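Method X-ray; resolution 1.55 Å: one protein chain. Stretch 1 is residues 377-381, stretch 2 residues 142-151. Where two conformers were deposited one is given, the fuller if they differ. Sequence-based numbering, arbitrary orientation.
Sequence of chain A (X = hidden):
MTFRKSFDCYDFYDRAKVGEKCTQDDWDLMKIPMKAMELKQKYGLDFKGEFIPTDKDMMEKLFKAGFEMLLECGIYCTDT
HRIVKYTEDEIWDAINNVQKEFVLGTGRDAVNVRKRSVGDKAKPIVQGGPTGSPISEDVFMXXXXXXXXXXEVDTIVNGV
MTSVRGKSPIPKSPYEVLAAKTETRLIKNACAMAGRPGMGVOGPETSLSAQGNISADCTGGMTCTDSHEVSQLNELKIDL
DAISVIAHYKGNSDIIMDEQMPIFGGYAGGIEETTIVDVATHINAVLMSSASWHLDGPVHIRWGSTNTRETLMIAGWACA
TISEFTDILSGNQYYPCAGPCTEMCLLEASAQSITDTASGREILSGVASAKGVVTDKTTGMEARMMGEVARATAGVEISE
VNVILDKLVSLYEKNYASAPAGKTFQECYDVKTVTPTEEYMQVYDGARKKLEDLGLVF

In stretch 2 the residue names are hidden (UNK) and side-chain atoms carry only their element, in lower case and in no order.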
# COMPACT_ATOMS: atom_id res chain seq x y z
N LYS A 377 3.86 12.88 -35.71
CA LYS A 377 3.79 14.33 -35.92
C LYS A 377 3.12 15.11 -34.79
O LYS A 377 2.12 15.79 -34.99
CB LYS A 377 3.13 14.66 -37.26
CG LYS A 377 4.03 14.33 -38.45
CD LYS A 377 3.64 15.09 -39.71
CE LYS A 377 4.65 14.83 -40.83
NZ LYS A 377 4.35 15.61 -42.06
N THR A 378 3.70 14.99 -33.60
CA THR A 378 3.24 15.69 -32.40
C THR A 378 4.45 15.83 -31.49
O THR A 378 5.19 14.87 -31.29
CB THR A 378 2.15 14.91 -31.63
OG1 THR A 378 2.67 13.64 -31.21
CG2 THR A 378 0.91 14.69 -32.48
N THR A 379 4.67 17.02 -30.94
CA THR A 379 5.79 17.22 -30.02
C THR A 379 5.42 18.17 -28.89
O THR A 379 4.44 18.92 -28.99
CB THR A 379 7.03 17.82 -30.73
OG1 THR A 379 6.89 19.24 -30.81
CG2 THR A 379 7.20 17.24 -32.13
N GLY A 380 6.20 18.13 -27.82
CA GLY A 380 5.95 18.98 -26.67
C GLY A 380 5.97 20.47 -26.95
O GLY A 380 5.42 21.25 -26.19
N MET A 381 6.61 20.88 -28.04
CA MET A 381 6.67 22.30 -28.38
C MET A 381 5.28 22.90 -28.59
O MET A 381 5.03 24.04 -28.21
CB MET A 381 7.52 22.53 -29.64
CG MET A 381 9.02 22.46 -29.41
SD MET A 381 9.65 23.81 -28.38
CE MET A 381 10.06 25.04 -29.64
N UNK A 142 10.38 8.59 -25.61
CA UNK A 142 10.96 9.90 -25.91
C UNK A 142 9.91 10.95 -26.28
O UNK A 142 9.95 12.08 -25.80
c UNK A 142 11.90 9.60 -27.07
c UNK A 142 11.09 7.53 -26.34
c UNK A 142 12.36 8.22 -26.77
N UNK A 143 8.96 10.57 -27.14
CA UNK A 143 7.92 11.51 -27.54
C UNK A 143 7.14 12.02 -26.34
O UNK A 143 6.90 13.22 -26.21
c UNK A 143 7.64 10.67 -29.89
c UNK A 143 6.94 10.86 -28.54
c UNK A 143 5.72 11.75 -28.72
N UNK A 144 6.73 11.13 -25.45
CA UNK A 144 5.98 11.58 -24.29
C UNK A 144 6.86 12.37 -23.34
O UNK A 144 6.39 13.29 -22.66
n UNK A 144 4.31 8.92 -25.37
n UNK A 144 2.22 9.39 -25.31
c UNK A 144 5.30 10.41 -23.59
c UNK A 144 3.14 8.67 -25.93
c UNK A 144 4.15 9.85 -24.36
c UNK A 144 2.83 10.13 -24.33
N UNK A 145 8.14 12.03 -23.29
CA UNK A 145 9.06 12.75 -22.42
C UNK A 145 9.14 14.21 -22.87
O UNK A 145 9.37 15.10 -22.05
c UNK A 145 10.46 12.11 -22.44
c UNK A 145 12.61 9.95 -21.56
s UNK A 145 12.91 11.67 -21.17
c UNK A 145 11.24 12.34 -21.16
N UNK A 146 8.97 14.46 -24.16
CA UNK A 146 9.05 15.83 -24.66
C UNK A 146 7.97 16.72 -24.06
O UNK A 146 8.08 17.94 -24.10
c UNK A 146 8.98 15.87 -26.20
o UNK A 146 7.66 15.68 -26.68
N UNK A 147 6.92 16.11 -23.50
CA UNK A 147 5.86 16.88 -22.87
C UNK A 147 6.14 17.00 -21.37
O UNK A 147 5.98 18.08 -20.79
c UNK A 147 3.32 16.05 -27.21
c UNK A 147 4.50 15.11 -25.34
c UNK A 147 3.27 17.15 -25.08
c UNK A 147 2.89 17.10 -26.42
c UNK A 147 4.08 16.16 -24.52
o UNK A 147 2.92 15.97 -28.52
c UNK A 147 4.12 15.05 -26.67
c UNK A 147 4.50 16.23 -23.08
N UNK A 148 6.56 15.90 -20.76
CA UNK A 148 6.85 15.89 -19.33
C UNK A 148 7.99 16.84 -18.99
O UNK A 148 8.04 17.40 -17.90
c UNK A 148 7.18 14.48 -18.86
N UNK A 149 8.92 17.02 -19.94
CA UNK A 149 10.06 17.91 -19.73
C UNK A 149 9.67 19.38 -19.76
O UNK A 149 10.45 20.24 -19.36
c UNK A 149 11.14 17.63 -20.77
c UNK A 149 12.76 16.03 -21.83
c UNK A 149 11.92 16.32 -20.59
c UNK A 149 12.79 16.42 -19.34
N UNK A 150 8.46 19.67 -20.25
CA UNK A 150 7.98 21.05 -20.33
C UNK A 150 7.28 21.43 -19.02
O UNK A 150 6.29 20.81 -18.64
c UNK A 150 6.98 21.21 -21.48
c UNK A 150 8.56 22.17 -23.21
o UNK A 150 8.37 23.30 -22.72
c UNK A 150 7.57 21.07 -22.88
o UNK A 150 9.51 21.91 -23.98
N UNK A 151 7.78 22.46 -18.34
CA UNK A 151 7.15 22.89 -17.09
C UNK A 151 5.73 23.40 -17.33
O UNK A 151 4.92 23.45 -16.40
c UNK A 151 9.82 24.47 -14.77
c UNK A 151 9.19 23.42 -15.67
c UNK A 151 7.98 23.97 -16.40
n UNK A 151 11.45 24.82 -12.92
c UNK A 151 10.88 23.84 -13.88

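Position 142 carries three side-chain carbons that close a ring onto its own backbone N, and it lies out of reach of stretch 1; this is Pro-142. Its O accepts a backbone hydrogen bond from N of position 146 (3.1 Å), an ordinary turn of the helix. At position 143 one carbon bears two others, three in all, and one branch approaches the O of Thr-378. The fork at the first carbon, with no heteroatom, makes it Val-143, whose CG1 is 4.1 Å from Thr-378 O.

Position 144 has one carbon leading to a five-membered ring of three carbons and two nitrogens, an imidazole; the CA-to-CB bond points away from stretch 1, and the side chain makes no contact with it: His-144. Both ring nitrogens find hydrogen-bond partners outside the two stretches. Position 145 is an unbranched chain of two carbons, a sulfur and a terminal carbon, without contact here. The thioether identifies Met-145.

Position 146 holds just one carbon and one oxygen, directed toward stretch 1, with the oxygen close to the N of Gly-380. It is Ser-146. Its OG donates to Val-143 O (2.6 Å) and accepts from Gly-380 N (3.1 Å), so one hydroxyl serves its own helix and the neighboring stretch together.

At position 147 a single carbon carries a six-carbon ring bearing one oxygen, which reaches the backbone of Thr-378 and Thr-379 while Gly-380 covers a ring face. This phenol is Tyr-147. Its OH lies 3.3 Å from Thr-378 C and, at an angle too poor for a hydrogen bond, 3.2 Å from Thr-379 N.

Position 148 shows a lone carbon far from stretch 1, hence Ala-148. Position 149 has four carbons forked at the second, also out of reach: Leu-149. Position 150 has three carbons, the third carrying two oxygens, and points toward Gly-380; the carboxylate defines Glu-150, with CG 4.0 Å from Gly-380 O and both oxygens hydrogen-bonded elsewhere in the structure. Position 151 extends four carbons in a row to a nitrogen, Lys-151, and makes no contact.

The contact centers on Gly-380. Its CA sits 3.7 Å from the centroid of the Tyr-147 ring, nearly along the ring normal, in a CH-pi interaction, and also makes a nearly linear CA-H...O contact with Ser-146 O (3.5 Å). Such proximity depends on the absent side chain: an ideal CB would fall 2.0 Å from Ser-146 O, a clash. Thr-379, immediately before the helix, caps it through its OG1, which accepts from Met-381 N (3.2 Å).

Stretch 2, residues 142-151: PVHMSYALEK
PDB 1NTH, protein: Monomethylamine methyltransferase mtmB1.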